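Local coordinates for protein glucosamine--fructose-6-phosphate aminotransferase [isomerizing] (Francisella tularensis subsp. tularensis, PDB 3TBF) that probably makes glucosamine 6-phosphate from fructose 6-phosphate and glutamine, here represented by its C-terminal part with two SIS domains, at residues Leu211-Glu216 with Leu326-Gly331; Thr230-Arg235 with Glu244-Leu249; Gly236-Ile241 with Phe334-Val339; Pro278-Val283 with Lys305-Val310; Asn295-His300 with Val318-Ser323. All coordinates share one frame; numbering follows the deposited sequence. Where two conformers were deposited one is given.

Contact 1. Residues Leu211-Glu216 with Leu326-Gly331; sequences LKLDTE and LELDAG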
# COMPACT_ATOMS: atom_id res chain seq x y z
N LEU A 211 14.19 -4.32 24.54
CA LEU A 211 15.37 -3.47 24.63
C LEU A 211 16.64 -4.26 25.07
O LEU A 211 17.79 -3.86 24.82
CB LEU A 211 15.10 -2.33 25.62
CG LEU A 211 14.10 -1.27 25.16
CD1 LEU A 211 13.64 -0.35 26.34
CD2 LEU A 211 14.68 -0.46 24.06
N LYS A 212 16.44 -5.38 25.70
CA LYS A 212 17.58 -6.23 26.00
C LYS A 212 18.30 -6.75 24.80
O LYS A 212 19.45 -7.16 24.94
CB LYS A 212 17.16 -7.46 26.81
CG LYS A 212 17.57 -7.40 28.23
CD LYS A 212 16.88 -6.26 28.99
CE LYS A 212 16.59 -6.69 30.46
NZ LYS A 212 17.60 -6.18 31.38
N LEU A 213 17.65 -6.76 23.63
CA LEU A 213 18.29 -7.30 22.44
C LEU A 213 19.29 -6.34 21.82
O LEU A 213 19.92 -6.65 20.80
CB LEU A 213 17.24 -7.69 21.41
CG LEU A 213 16.16 -8.67 21.85
CD1 LEU A 213 15.29 -8.92 20.63
CD2 LEU A 213 16.77 -10.00 22.38
N ASP A 214 19.42 -5.17 22.43
CA ASP A 214 20.28 -4.10 21.92
C ASP A 214 21.67 -4.59 21.52
O ASP A 214 22.09 -4.47 20.35
CB ASP A 214 20.33 -2.98 22.96
CG ASP A 214 21.06 -1.75 22.52
OD1 ASP A 214 21.71 -1.72 21.50
OD2 ASP A 214 21.03 -0.75 23.27
N THR A 215 22.38 -5.19 22.46
CA THR A 215 23.74 -5.67 22.26
C THR A 215 23.83 -6.68 21.13
O THR A 215 24.68 -6.53 20.24
CB THR A 215 24.32 -6.22 23.61
OG1 THR A 215 24.46 -5.13 24.54
CG2 THR A 215 25.65 -6.94 23.42
N GLU A 216 22.96 -7.69 21.11
CA GLU A 216 22.95 -8.65 19.99
C GLU A 216 22.64 -7.98 18.64
O GLU A 216 23.21 -8.37 17.60
CB GLU A 216 21.91 -9.74 20.21
CG GLU A 216 22.48 -11.02 20.82
CD GLU A 216 21.63 -11.65 21.91
OE1 GLU A 216 20.60 -11.08 22.39
OE2 GLU A 216 22.04 -12.75 22.33
N LEU A 326 16.74 -14.05 16.82
CA LEU A 326 16.64 -13.41 18.12
C LEU A 326 15.21 -13.63 18.56
O LEU A 326 14.29 -13.49 17.76
CB LEU A 326 16.97 -11.92 18.03
CG LEU A 326 18.48 -11.62 18.14
CD1 LEU A 326 19.25 -12.47 17.15
CD2 LEU A 326 18.89 -10.13 17.94
N GLU A 327 15.02 -13.97 19.82
CA GLU A 327 13.72 -14.35 20.32
C GLU A 327 13.30 -13.43 21.43
O GLU A 327 14.12 -12.89 22.15
CB GLU A 327 13.73 -15.80 20.79
CG GLU A 327 14.41 -16.03 22.10
CD GLU A 327 14.32 -17.49 22.57
OE1 GLU A 327 13.19 -18.05 22.65
OE2 GLU A 327 15.40 -18.06 22.86
N LEU A 328 12.00 -13.26 21.59
CA LEU A 328 11.52 -12.40 22.61
C LEU A 328 10.08 -12.75 22.94
O LEU A 328 9.41 -13.34 22.14
CB LEU A 328 11.63 -10.94 22.14
CG LEU A 328 10.87 -10.41 20.90
CD1 LEU A 328 10.66 -8.92 21.02
CD2 LEU A 328 11.66 -10.70 19.68
N ASP A 329 9.62 -12.37 24.12
CA ASP A 329 8.22 -12.48 24.47
C ASP A 329 7.52 -11.24 23.96
O ASP A 329 7.85 -10.16 24.37
CB ASP A 329 8.03 -12.57 25.98
CG ASP A 329 6.59 -12.87 26.38
OD1 ASP A 329 5.67 -12.87 25.49
OD2 ASP A 329 6.38 -13.12 27.60
N ALA A 330 6.57 -11.42 23.05
CA ALA A 330 5.83 -10.30 22.42
C ALA A 330 4.34 -10.19 22.81
O ALA A 330 3.70 -9.15 22.56
CB ALA A 330 5.95 -10.38 20.91
N GLY A 331 3.78 -11.22 23.40
CA GLY A 331 2.44 -11.14 23.91
C GLY A 331 1.51 -11.45 22.76
O GLY A 331 1.84 -12.23 21.91
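Leu213, which meets Leu326 and Leu328 across the contact, is carried by a type I beta turn whose closing bond, Asp214 N to Leu211 O, is 3.2 Å long. The turn leads into helix 214-221, and its third residue directs its side chain onto strand 324-328, an outer strand of the second SIS sheet within this chain. A chi1 of -56° sets Leu213 CG anti to the carbonyl carbon, and the two methyls beyond it meet the strand. CD1 lies 4.3 Å from Leu326 CB and 4.2 Å from Leu328 CD2, while CD2 rests 3.9 Å from the backbone atom Glu327 O. The Leu213 and Leu328 side chains cross at about a right angle. Three residues on, in the first turn of the helix, Glu216 contributes aliphatic carbon: its CB touches Leu326 CD2 at 3.8 Å. Leu326 also packs on Ile217 and Ile220, so helix 214-221 covers it from several positions. Between the two segments the touches are apolar or van der Waals, which gives cohesion but little direction. Polar bonds outside the contact are better suited to orient the turn: the Asp214 carboxylate, on a residue pointing away from the strand, has a different partner on each oxygen, His350 NE2 on OD1 and Tyr19 OH on OD2, and so ties the helix start to helices 335-355 and 13-19.

Contact 2. Residues Thr230-Arg235 with Glu244-Leu249; sequences TIFLGR and EGALKL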
# COMPACT_ATOMS: atom_id res chain seq x y z
N THR A 230 17.62 -4.26 1.49
CA THR A 230 17.08 -5.16 2.44
C THR A 230 15.58 -5.33 2.19
O THR A 230 14.85 -4.39 1.85
CB THR A 230 17.22 -4.62 3.88
OG1 THR A 230 18.62 -4.45 4.21
CG2 THR A 230 16.53 -5.57 4.87
N ILE A 231 15.12 -6.55 2.43
CA ILE A 231 13.73 -6.84 2.43
C ILE A 231 13.17 -7.15 3.81
O ILE A 231 13.74 -7.93 4.58
CB ILE A 231 13.50 -8.03 1.57
CG1 ILE A 231 14.02 -7.70 0.16
CG2 ILE A 231 12.02 -8.45 1.62
CD1 ILE A 231 13.25 -8.33 -0.91
N PHE A 232 12.04 -6.51 4.12
CA PHE A 232 11.32 -6.72 5.37
C PHE A 232 10.05 -7.50 5.04
O PHE A 232 9.41 -7.25 4.01
CB PHE A 232 10.97 -5.41 6.03
CG PHE A 232 12.10 -4.76 6.75
CD1 PHE A 232 13.15 -4.20 6.06
CD2 PHE A 232 12.09 -4.65 8.12
CE1 PHE A 232 14.21 -3.57 6.73
CE2 PHE A 232 13.17 -4.05 8.80
CZ PHE A 232 14.23 -3.53 8.11
N LEU A 233 9.69 -8.42 5.93
CA LEU A 233 8.55 -9.29 5.75
C LEU A 233 7.66 -9.38 6.98
O LEU A 233 8.14 -9.47 8.10
CB LEU A 233 9.02 -10.73 5.43
CG LEU A 233 9.75 -10.97 4.11
CD1 LEU A 233 10.04 -12.46 3.98
CD2 LEU A 233 8.98 -10.44 2.90
N GLY A 234 6.35 -9.39 6.76
CA GLY A 234 5.39 -9.60 7.84
C GLY A 234 4.03 -9.88 7.22
O GLY A 234 3.80 -9.55 6.07
N ARG A 235 3.14 -10.45 8.00
CA ARG A 235 1.81 -10.80 7.58
C ARG A 235 0.83 -10.25 8.56
O ARG A 235 1.08 -10.27 9.77
CB ARG A 235 1.66 -12.31 7.63
CG ARG A 235 1.80 -13.01 6.28
CD ARG A 235 1.32 -14.45 6.41
NE ARG A 235 1.42 -15.19 5.17
CZ ARG A 235 0.44 -15.32 4.28
NH1 ARG A 235 -0.76 -14.77 4.46
NH2 ARG A 235 0.68 -16.02 3.19
N GLU A 244 7.08 -0.28 8.67
CA GLU A 244 7.69 0.74 9.52
C GLU A 244 9.15 0.46 9.76
O GLU A 244 9.94 1.36 9.74
CB GLU A 244 7.00 0.83 10.86
CG GLU A 244 7.67 1.79 11.81
CD GLU A 244 7.43 3.26 11.51
OE1 GLU A 244 6.89 3.60 10.45
OE2 GLU A 244 7.81 4.11 12.35
N GLY A 245 9.49 -0.80 10.03
CA GLY A 245 10.91 -1.18 10.08
C GLY A 245 11.70 -0.76 8.84
O GLY A 245 12.81 -0.24 8.94
N ALA A 246 11.13 -0.99 7.66
CA ALA A 246 11.83 -0.65 6.40
C ALA A 246 11.97 0.82 6.28
O ALA A 246 12.98 1.29 5.82
CB ALA A 246 11.11 -1.23 5.16
N LEU A 247 10.95 1.55 6.67
CA LEU A 247 11.01 2.99 6.63
C LEU A 247 12.12 3.50 7.51
O LEU A 247 12.85 4.39 7.11
CB LEU A 247 9.68 3.58 7.10
CG LEU A 247 9.62 5.10 7.26
CD1 LEU A 247 9.88 5.69 5.83
CD2 LEU A 247 8.28 5.55 7.87
N LYS A 248 12.28 2.96 8.72
CA LYS A 248 13.40 3.46 9.59
C LYS A 248 14.76 3.17 8.94
O LYS A 248 15.63 4.02 8.93
CB LYS A 248 13.44 2.90 11.00
CG LYS A 248 12.18 2.93 11.85
CD LYS A 248 11.77 4.28 12.32
CE LYS A 248 10.96 5.06 11.29
NZ LYS A 248 9.84 5.82 11.97
N LEU A 249 14.95 1.96 8.44
CA LEU A 249 16.24 1.61 7.89
C LEU A 249 16.60 2.51 6.74
O LEU A 249 17.71 3.00 6.65
CB LEU A 249 16.27 0.15 7.44
CG LEU A 249 17.65 -0.37 7.06
CD1 LEU A 249 18.52 -0.22 8.21
CD2 LEU A 249 17.57 -1.84 6.59
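This is a buried helix-on-sheet contact inside the beta-alpha-beta unit formed by strand 229-234, helix 238-253 and strand 256-261 of the second SIS domain. The short strand and helix segments run nearly antiparallel, at 158°, with axes 8.4 Å apart at closest approach, as expected for a helix returning across the sheet it has just left. Phe232 carries most of the interface. Its CG stands anti to the carbonyl carbon (chi1 -78°), and one face of the ring is laid against the helix backbone. Ala246 N sits 3.7 Å above the plane, over the ring centre, and Gly245 C lies 3.6 Å above it, displaced toward the rim. Because Gly245 has no side chain, the ring can come down onto its carbonyl carbon directly. Ala246 CB adds a contact with Phe232 CD1 at 3.7 Å. Leu249 CD2 approaches from the edge instead, close to the ring plane, and reaches Phe232 CE1 at 3.8 Å. The same methyl lies 3.7 Å from Thr230 OG1, and the Thr230 and Leu249 side chains cross at about a right angle. Facing away from the strand, Lys248 NZ forms a salt bridge with Glu244 OE2 at 2.7 Å, one helical turn back, and both of these atoms are hydrogen-bonded to Thr64 OG1. Strand 229-234 is flanked by strands 256-261 and 278-283, and Phe232 also packs on Ala257 and Ala259 of the first and on Val280 of the second.

Contact 3. Residues Gly236-Ile241 with Phe334-Val339; sequences GLYYPI and FSAPVV
Two helices of the second SIS domain, 238-253 and 335-355, meet here through their early turns, with Tyr238 CA and Pro337 CA 6.3 Å apart. The apolar contacts centre on Pro337, whose ring is bordered by three residues. Leu237 CD2 reaches Pro337 CG at 3.9 Å, Tyr238 CE1 lies 4.0 Å from that same CG, and Ile241 CG1 is 4.0 Å from Pro337 CB. The aromatic contacts belong to Tyr238. A chi1 of -52° sets Tyr238 CG anti to the carbonyl carbon; the far end of the ring comes nearer the other helix and meets Ala336 CB at its edge, near the ring plane, while Leu237 CB from its own segment sits over one face. Contacts with polar atoms are of van der Waals type: Ile241 CD1 touches Pro337 O at 3.4 Å, an oxygen already bonded to Thr341 OG1. Further partners tie both segments into the fold. Leu237 packs on Thr71, Tyr74 and Trp75 of helix 63-80, Glu199 OE2 accepts the backbone N-H groups of Phe334 and Ser335, and Gly236 N is bonded to Glu91 OE2 of the second subunit. The closest approach of the two segments is Tyr238 OH to Ala336 CB, 3.2 Å.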
# COMPACT_ATOMS: atom_id res chain seq x y z
N GLY A 236 -0.35 -9.87 8.10
CA GLY A 236 -1.39 -9.43 9.05
C GLY A 236 -1.01 -8.11 9.69
O GLY A 236 -0.45 -7.20 9.04
N LEU A 237 -1.31 -7.99 10.98
CA LEU A 237 -0.86 -6.88 11.79
C LEU A 237 0.62 -6.53 11.59
O LEU A 237 0.98 -5.40 11.77
CB LEU A 237 -0.99 -7.27 13.25
CG LEU A 237 -2.29 -6.94 13.97
CD1 LEU A 237 -2.49 -7.80 15.31
CD2 LEU A 237 -2.22 -5.44 14.22
N TYR A 238 1.47 -7.50 11.26
CA TYR A 238 2.93 -7.31 11.30
C TYR A 238 3.47 -6.84 9.96
O TYR A 238 4.66 -6.51 9.83
CB TYR A 238 3.63 -8.59 11.80
CG TYR A 238 2.99 -9.01 13.09
CD1 TYR A 238 3.39 -8.45 14.27
CD2 TYR A 238 1.91 -9.89 13.12
CE1 TYR A 238 2.73 -8.74 15.48
CE2 TYR A 238 1.26 -10.21 14.31
CZ TYR A 238 1.66 -9.61 15.48
OH TYR A 238 1.04 -9.88 16.67
N TYR A 239 2.58 -6.81 8.96
CA TYR A 239 2.95 -6.27 7.68
C TYR A 239 3.25 -4.79 7.85
O TYR A 239 4.38 -4.38 7.57
CB TYR A 239 1.93 -6.61 6.54
CG TYR A 239 2.11 -5.81 5.25
CD1 TYR A 239 3.36 -5.63 4.70
CD2 TYR A 239 1.01 -5.24 4.61
CE1 TYR A 239 3.55 -4.85 3.52
CE2 TYR A 239 1.18 -4.46 3.43
CZ TYR A 239 2.46 -4.27 2.90
OH TYR A 239 2.63 -3.53 1.75
N PRO A 240 2.30 -4.00 8.39
CA PRO A 240 2.63 -2.60 8.63
C PRO A 240 3.80 -2.41 9.57
O PRO A 240 4.49 -1.38 9.52
CB PRO A 240 1.35 -2.03 9.24
CG PRO A 240 0.25 -2.98 8.98
CD PRO A 240 0.88 -4.33 8.62
N ILE A 241 4.01 -3.34 10.50
CA ILE A 241 5.16 -3.23 11.38
C ILE A 241 6.44 -3.41 10.55
O ILE A 241 7.43 -2.69 10.76
CB ILE A 241 5.07 -4.25 12.52
CG1 ILE A 241 3.88 -3.90 13.45
CG2 ILE A 241 6.42 -4.41 13.34
CD1 ILE A 241 3.83 -2.52 13.91
N PHE A 334 -2.43 -7.10 20.74
CA PHE A 334 -2.32 -5.69 21.04
C PHE A 334 -0.86 -5.35 21.36
O PHE A 334 -0.33 -4.32 20.89
CB PHE A 334 -3.27 -5.27 22.13
CG PHE A 334 -4.68 -5.14 21.68
CD1 PHE A 334 -5.06 -4.12 20.86
CD2 PHE A 334 -5.64 -6.01 22.11
CE1 PHE A 334 -6.40 -3.97 20.44
CE2 PHE A 334 -6.96 -5.84 21.73
CZ PHE A 334 -7.33 -4.81 20.89
N SER A 335 -0.19 -6.23 22.10
CA SER A 335 1.15 -5.94 22.51
C SER A 335 2.19 -6.22 21.46
O SER A 335 3.13 -5.46 21.32
CB SER A 335 1.50 -6.69 23.84
OG SER A 335 1.45 -8.11 23.72
N ALA A 336 2.01 -7.28 20.70
CA ALA A 336 3.10 -7.77 19.85
C ALA A 336 3.49 -6.79 18.78
O ALA A 336 4.66 -6.62 18.52
CB ALA A 336 2.81 -9.18 19.28
N PRO A 337 2.52 -6.10 18.17
CA PRO A 337 2.95 -5.12 17.17
C PRO A 337 3.90 -4.03 17.70
O PRO A 337 4.84 -3.62 17.01
CB PRO A 337 1.63 -4.49 16.71
CG PRO A 337 0.63 -5.68 16.89
CD PRO A 337 1.05 -6.25 18.23
N VAL A 338 3.62 -3.55 18.90
CA VAL A 338 4.49 -2.60 19.57
C VAL A 338 5.84 -3.26 19.94
O VAL A 338 6.88 -2.71 19.65
CB VAL A 338 3.85 -2.05 20.86
CG1 VAL A 338 4.81 -1.07 21.54
CG2 VAL A 338 2.49 -1.43 20.58
N VAL A 339 5.80 -4.43 20.57
CA VAL A 339 7.04 -5.07 21.02
C VAL A 339 7.99 -5.37 19.85
O VAL A 339 9.19 -5.09 19.90
CB VAL A 339 6.77 -6.29 21.85
CG1 VAL A 339 8.11 -7.00 22.30
CG2 VAL A 339 5.96 -5.89 23.11

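Contact 4. Residues Pro278-Val283 with Lys305-Val310; sequences PIVAVV and KLILFV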
# COMPACT_ATOMS: atom_id res chain seq x y z
N PRO A 278 19.79 -9.32 2.57
CA PRO A 278 19.23 -9.46 3.91
C PRO A 278 17.72 -9.46 3.91
O PRO A 278 17.11 -8.61 3.26
CB PRO A 278 19.73 -8.23 4.64
CG PRO A 278 20.76 -7.67 3.83
CD PRO A 278 20.48 -8.03 2.42
N ILE A 279 17.13 -10.42 4.60
CA ILE A 279 15.70 -10.52 4.77
C ILE A 279 15.39 -10.40 6.27
O ILE A 279 15.79 -11.22 7.07
CB ILE A 279 15.15 -11.85 4.21
CG1 ILE A 279 15.13 -11.82 2.68
CG2 ILE A 279 13.71 -12.07 4.61
CD1 ILE A 279 16.47 -11.79 2.04
N VAL A 280 14.72 -9.33 6.66
CA VAL A 280 14.38 -9.14 8.06
C VAL A 280 12.89 -9.44 8.24
O VAL A 280 12.04 -8.90 7.53
CB VAL A 280 14.67 -7.73 8.52
CG1 VAL A 280 14.30 -7.63 9.95
CG2 VAL A 280 16.14 -7.36 8.32
N ALA A 281 12.58 -10.35 9.14
CA ALA A 281 11.19 -10.72 9.29
C ALA A 281 10.83 -10.83 10.76
O ALA A 281 11.65 -11.12 11.63
CB ALA A 281 10.89 -12.06 8.54
N VAL A 282 9.55 -10.65 10.99
CA VAL A 282 8.94 -10.68 12.29
C VAL A 282 8.03 -11.90 12.26
O VAL A 282 7.16 -12.01 11.41
CB VAL A 282 8.12 -9.39 12.50
CG1 VAL A 282 7.14 -9.54 13.65
CG2 VAL A 282 9.09 -8.13 12.71
N VAL A 283 8.27 -12.85 13.18
CA VAL A 283 7.55 -14.11 13.24
C VAL A 283 6.82 -14.27 14.58
O VAL A 283 7.38 -14.77 15.56
CB VAL A 283 8.53 -15.26 13.02
CG1 VAL A 283 7.80 -16.56 12.90
CG2 VAL A 283 9.40 -15.01 11.78
N LYS A 305 19.53 -14.09 3.20
CA LYS A 305 20.06 -14.14 4.55
C LYS A 305 18.97 -13.71 5.57
O LYS A 305 18.66 -12.52 5.73
CB LYS A 305 21.32 -13.29 4.65
CG LYS A 305 22.01 -13.31 6.02
CD LYS A 305 22.20 -14.74 6.54
CE LYS A 305 23.57 -14.94 7.20
NZ LYS A 305 23.66 -14.20 8.48
N LEU A 306 18.39 -14.71 6.24
CA LEU A 306 17.25 -14.54 7.11
C LEU A 306 17.72 -14.06 8.47
O LEU A 306 18.60 -14.70 9.09
CB LEU A 306 16.47 -15.87 7.30
CG LEU A 306 15.37 -16.28 6.29
CD1 LEU A 306 15.84 -16.00 4.86
CD2 LEU A 306 14.95 -17.77 6.43
N ILE A 307 17.15 -12.92 8.88
CA ILE A 307 17.35 -12.30 10.20
C ILE A 307 15.98 -12.17 10.81
O ILE A 307 15.14 -11.37 10.34
CB ILE A 307 17.95 -10.92 10.03
CG1 ILE A 307 19.35 -11.05 9.41
CG2 ILE A 307 18.03 -10.24 11.33
CD1 ILE A 307 19.88 -9.76 8.90
N LEU A 308 15.73 -13.00 11.83
CA LEU A 308 14.37 -13.20 12.30
C LEU A 308 14.20 -12.80 13.72
O LEU A 308 14.97 -13.20 14.56
CB LEU A 308 13.95 -14.63 12.13
CG LEU A 308 14.17 -15.29 10.76
CD1 LEU A 308 13.82 -16.73 10.90
CD2 LEU A 308 13.36 -14.62 9.64
N PHE A 309 13.16 -12.02 13.98
CA PHE A 309 12.74 -11.69 15.28
C PHE A 309 11.45 -12.42 15.55
O PHE A 309 10.43 -12.24 14.91
CB PHE A 309 12.51 -10.20 15.38
CG PHE A 309 13.75 -9.40 15.14
CD1 PHE A 309 14.77 -9.38 16.06
CD2 PHE A 309 13.88 -8.68 14.00
CE1 PHE A 309 15.92 -8.65 15.84
CE2 PHE A 309 15.03 -7.93 13.79
CZ PHE A 309 16.06 -7.94 14.73
N VAL A 310 11.49 -13.24 16.56
CA VAL A 310 10.60 -14.36 16.70
C VAL A 310 10.09 -14.36 18.12
O VAL A 310 10.82 -14.02 19.00
CB VAL A 310 11.45 -15.62 16.38
CG1 VAL A 310 11.11 -16.82 17.28
CG2 VAL A 310 11.49 -15.89 14.87
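Strands 278-283 and 305-310 run parallel in register from Pro278 beside Lys305 to Val283 beside Val310, with axes 4.7 Å apart and a crossing angle of -23°. They are neighbours in the five-stranded parallel sheet of the second SIS domain, joined through helix 289-301 as a beta-alpha-beta unit. Five backbone hydrogen bonds link them: Ile279 N to Lys305 O (2.8 Å), Ile307 N to Ile279 O, Ala281 N to Ile307 O, Phe309 N to Ala281 O and Val283 N to Phe309 O. The odd-numbered residues of strand 278-283 point N-H and C=O at this edge; the pairing continues past the segment, where Val283 bonds with Asp311, and Val283 O also lies 3.4 Å from Val310 CA. Side chains pack on both faces. On one, Val280 CG1 meets Phe309 CE2 at 3.9 Å, at the edge of the ring and near its plane; Val280 CG2 also lies 4.3 Å from Ile307 CB. Helix 335-355 covers this face, with Leu344 touching both Val280 and Phe309. On the other, Ala281 CB meets one branch of Leu308, whose CD2 comes within 3.7 Å, and helix 289-301 packs above through Leu296 and Val299. Farther along that face, Val283 and Val310 lie side by side, pointing the same way, with Val310 CG2 only 3.5 Å from Val283 CB and 3.8 Å from Val283 CG2.

Contact 5. Residues Asn295-His300 with Val318-Ser323; sequences NLQEVH and VNFDNS
Phe320 lays its ring against Leu296, Gln297 and His300 of helix 289-301. Its CB lies 4.3 Å above the plane of the His300 imidazole, displaced toward the rim, and the chi1 of -59° sets CG anti to the carbonyl carbon. From there CD1 meets His300 CG at 4.0 Å, CE1 lies 3.8 Å from Gln297 OE1, and CZ at the tip touches Leu296 CB at 3.8 Å. The ring thus reaches back along one side of the helix, against residues one turn apart. The His300 and Phe320 side chains slide past each other in opposite directions. Around this packing the loop is shaped as a type II beta turn from Phe320 to Ser323, in which Phe320 O accepts from both Ser323 N and Ser323 OG. Beneath the loop, Leu306 of strand 305-311 also packs on Phe320, joining helix, loop and sheet at the protein surface. His300 NE2 donates to Asp321 O in a long, bent bond (3.2 Å, 138° at the hydrogen); the donor lies in the carbonyl plane, on a lone pair, while the oxygen is tilted 29° from the imidazole plane. This bond implies a proton on NE2; Asp321 OD2, 5.8 Å from that nitrogen and not in contact with it, could at most slightly stabilise a positive charge on the ring.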
# COMPACT_ATOMS: atom_id res chain seq x y z
N ASN A 295 6.37 -19.22 3.68
CA ASN A 295 6.86 -18.09 2.87
C ASN A 295 8.35 -17.88 3.08
O ASN A 295 9.12 -17.57 2.17
CB ASN A 295 6.12 -16.81 3.21
CG ASN A 295 4.61 -16.91 2.99
OD1 ASN A 295 3.83 -16.35 3.79
ND2 ASN A 295 4.18 -17.58 1.91
N LEU A 296 8.77 -18.08 4.32
CA LEU A 296 10.16 -17.92 4.65
C LEU A 296 11.01 -18.99 3.98
O LEU A 296 12.14 -18.73 3.58
CB LEU A 296 10.32 -17.89 6.16
CG LEU A 296 9.95 -16.52 6.74
CD1 LEU A 296 9.69 -16.61 8.22
CD2 LEU A 296 11.05 -15.51 6.46
N GLN A 297 10.44 -20.18 3.82
CA GLN A 297 11.11 -21.26 3.13
C GLN A 297 11.36 -20.87 1.68
O GLN A 297 12.49 -20.99 1.19
CB GLN A 297 10.30 -22.55 3.21
CG GLN A 297 11.08 -23.81 2.74
CD GLN A 297 12.32 -24.13 3.61
OE1 GLN A 297 12.19 -24.47 4.80
NE2 GLN A 297 13.53 -24.04 3.00
N GLU A 298 10.33 -20.34 1.02
CA GLU A 298 10.48 -19.89 -0.37
C GLU A 298 11.70 -18.97 -0.42
O GLU A 298 12.60 -19.17 -1.25
CB GLU A 298 9.23 -19.14 -0.90
CG GLU A 298 7.92 -19.97 -1.03
CD GLU A 298 6.82 -19.28 -1.95
OE1 GLU A 298 6.90 -19.44 -3.20
OE2 GLU A 298 5.88 -18.61 -1.42
N VAL A 299 11.75 -18.00 0.50
CA VAL A 299 12.83 -17.01 0.48
C VAL A 299 14.18 -17.66 0.78
O VAL A 299 15.17 -17.35 0.14
CB VAL A 299 12.57 -15.82 1.47
CG1 VAL A 299 13.88 -15.12 1.86
CG2 VAL A 299 11.63 -14.83 0.84
N HIS A 300 14.19 -18.56 1.76
CA HIS A 300 15.41 -19.28 2.10
C HIS A 300 15.91 -20.08 0.91
O HIS A 300 17.09 -20.10 0.60
CB HIS A 300 15.19 -20.26 3.24
CG HIS A 300 16.46 -20.89 3.72
ND1 HIS A 300 16.76 -22.23 3.54
CD2 HIS A 300 17.55 -20.33 4.31
CE1 HIS A 300 17.96 -22.47 4.04
NE2 HIS A 300 18.46 -21.34 4.50
N VAL A 318 11.07 -22.72 14.45
CA VAL A 318 11.80 -21.90 13.50
C VAL A 318 13.20 -22.44 13.28
O VAL A 318 14.11 -22.17 14.06
CB VAL A 318 11.87 -20.44 13.97
CG1 VAL A 318 12.90 -19.73 13.15
CG2 VAL A 318 10.50 -19.79 13.89
N ASN A 319 13.37 -23.14 12.17
CA ASN A 319 14.64 -23.74 11.81
C ASN A 319 15.08 -23.43 10.36
O ASN A 319 14.56 -24.02 9.41
CB ASN A 319 14.52 -25.24 12.03
CG ASN A 319 14.03 -25.59 13.46
OD1 ASN A 319 12.92 -26.10 13.64
ND2 ASN A 319 14.85 -25.28 14.47
N PHE A 320 16.04 -22.51 10.20
CA PHE A 320 16.67 -22.23 8.90
C PHE A 320 18.18 -22.24 8.99
O PHE A 320 18.76 -21.45 9.74
CB PHE A 320 16.18 -20.88 8.34
CG PHE A 320 14.70 -20.84 8.14
CD1 PHE A 320 14.15 -21.31 6.99
CD2 PHE A 320 13.85 -20.41 9.16
CE1 PHE A 320 12.78 -21.30 6.80
CE2 PHE A 320 12.47 -20.41 8.98
CZ PHE A 320 11.94 -20.87 7.80
N ASP A 321 18.81 -23.13 8.23
CA ASP A 321 20.27 -23.25 8.20
C ASP A 321 20.83 -21.85 7.97
O ASP A 321 20.31 -21.10 7.14
CB ASP A 321 20.73 -24.23 7.09
CG ASP A 321 22.25 -24.63 7.21
OD1 ASP A 321 22.54 -25.82 7.54
OD2 ASP A 321 23.15 -23.76 6.96
N ASN A 322 21.84 -21.47 8.76
CA ASN A 322 22.59 -20.23 8.52
C ASN A 322 21.80 -18.88 8.64
O ASN A 322 22.31 -17.82 8.22
CB ASN A 322 23.28 -20.32 7.15
CG ASN A 322 24.35 -19.24 6.95
OD1 ASN A 322 24.19 -18.32 6.13
ND2 ASN A 322 25.45 -19.35 7.70
N SER A 323 20.60 -18.90 9.22
CA SER A 323 19.89 -17.68 9.62
C SER A 323 20.37 -17.16 10.98
O SER A 323 21.10 -17.82 11.69
CB SER A 323 18.40 -17.94 9.69
OG SER A 323 18.08 -18.85 10.74

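In the fold
All five contacts bear on the second SIS domain, whose parallel sheet has the order 256-261, 229-234, 278-283, 305-311, 324-328. Contact 4 occupies its middle. The centres of contacts 2 and 4 are 10 Å apart, contact 2 using the neighbouring strand; the centres of contacts 1 and 4 are 13 Å apart, contact 1 lying at the outer strand 324-328. Contact 5, its centre 9 Å from that of contact 4, adds helix 289-301 and the loop before the last strand. Contact 3 shares helix 238-253 with contact 2 and lies nearest the chain centre. Along the chain, contact 1 encloses contacts 2, 4 and 5 and crosses contact 3, so residues far apart in sequence close one alpha-beta domain, with Gly236 and Arg235 reaching the second subunit.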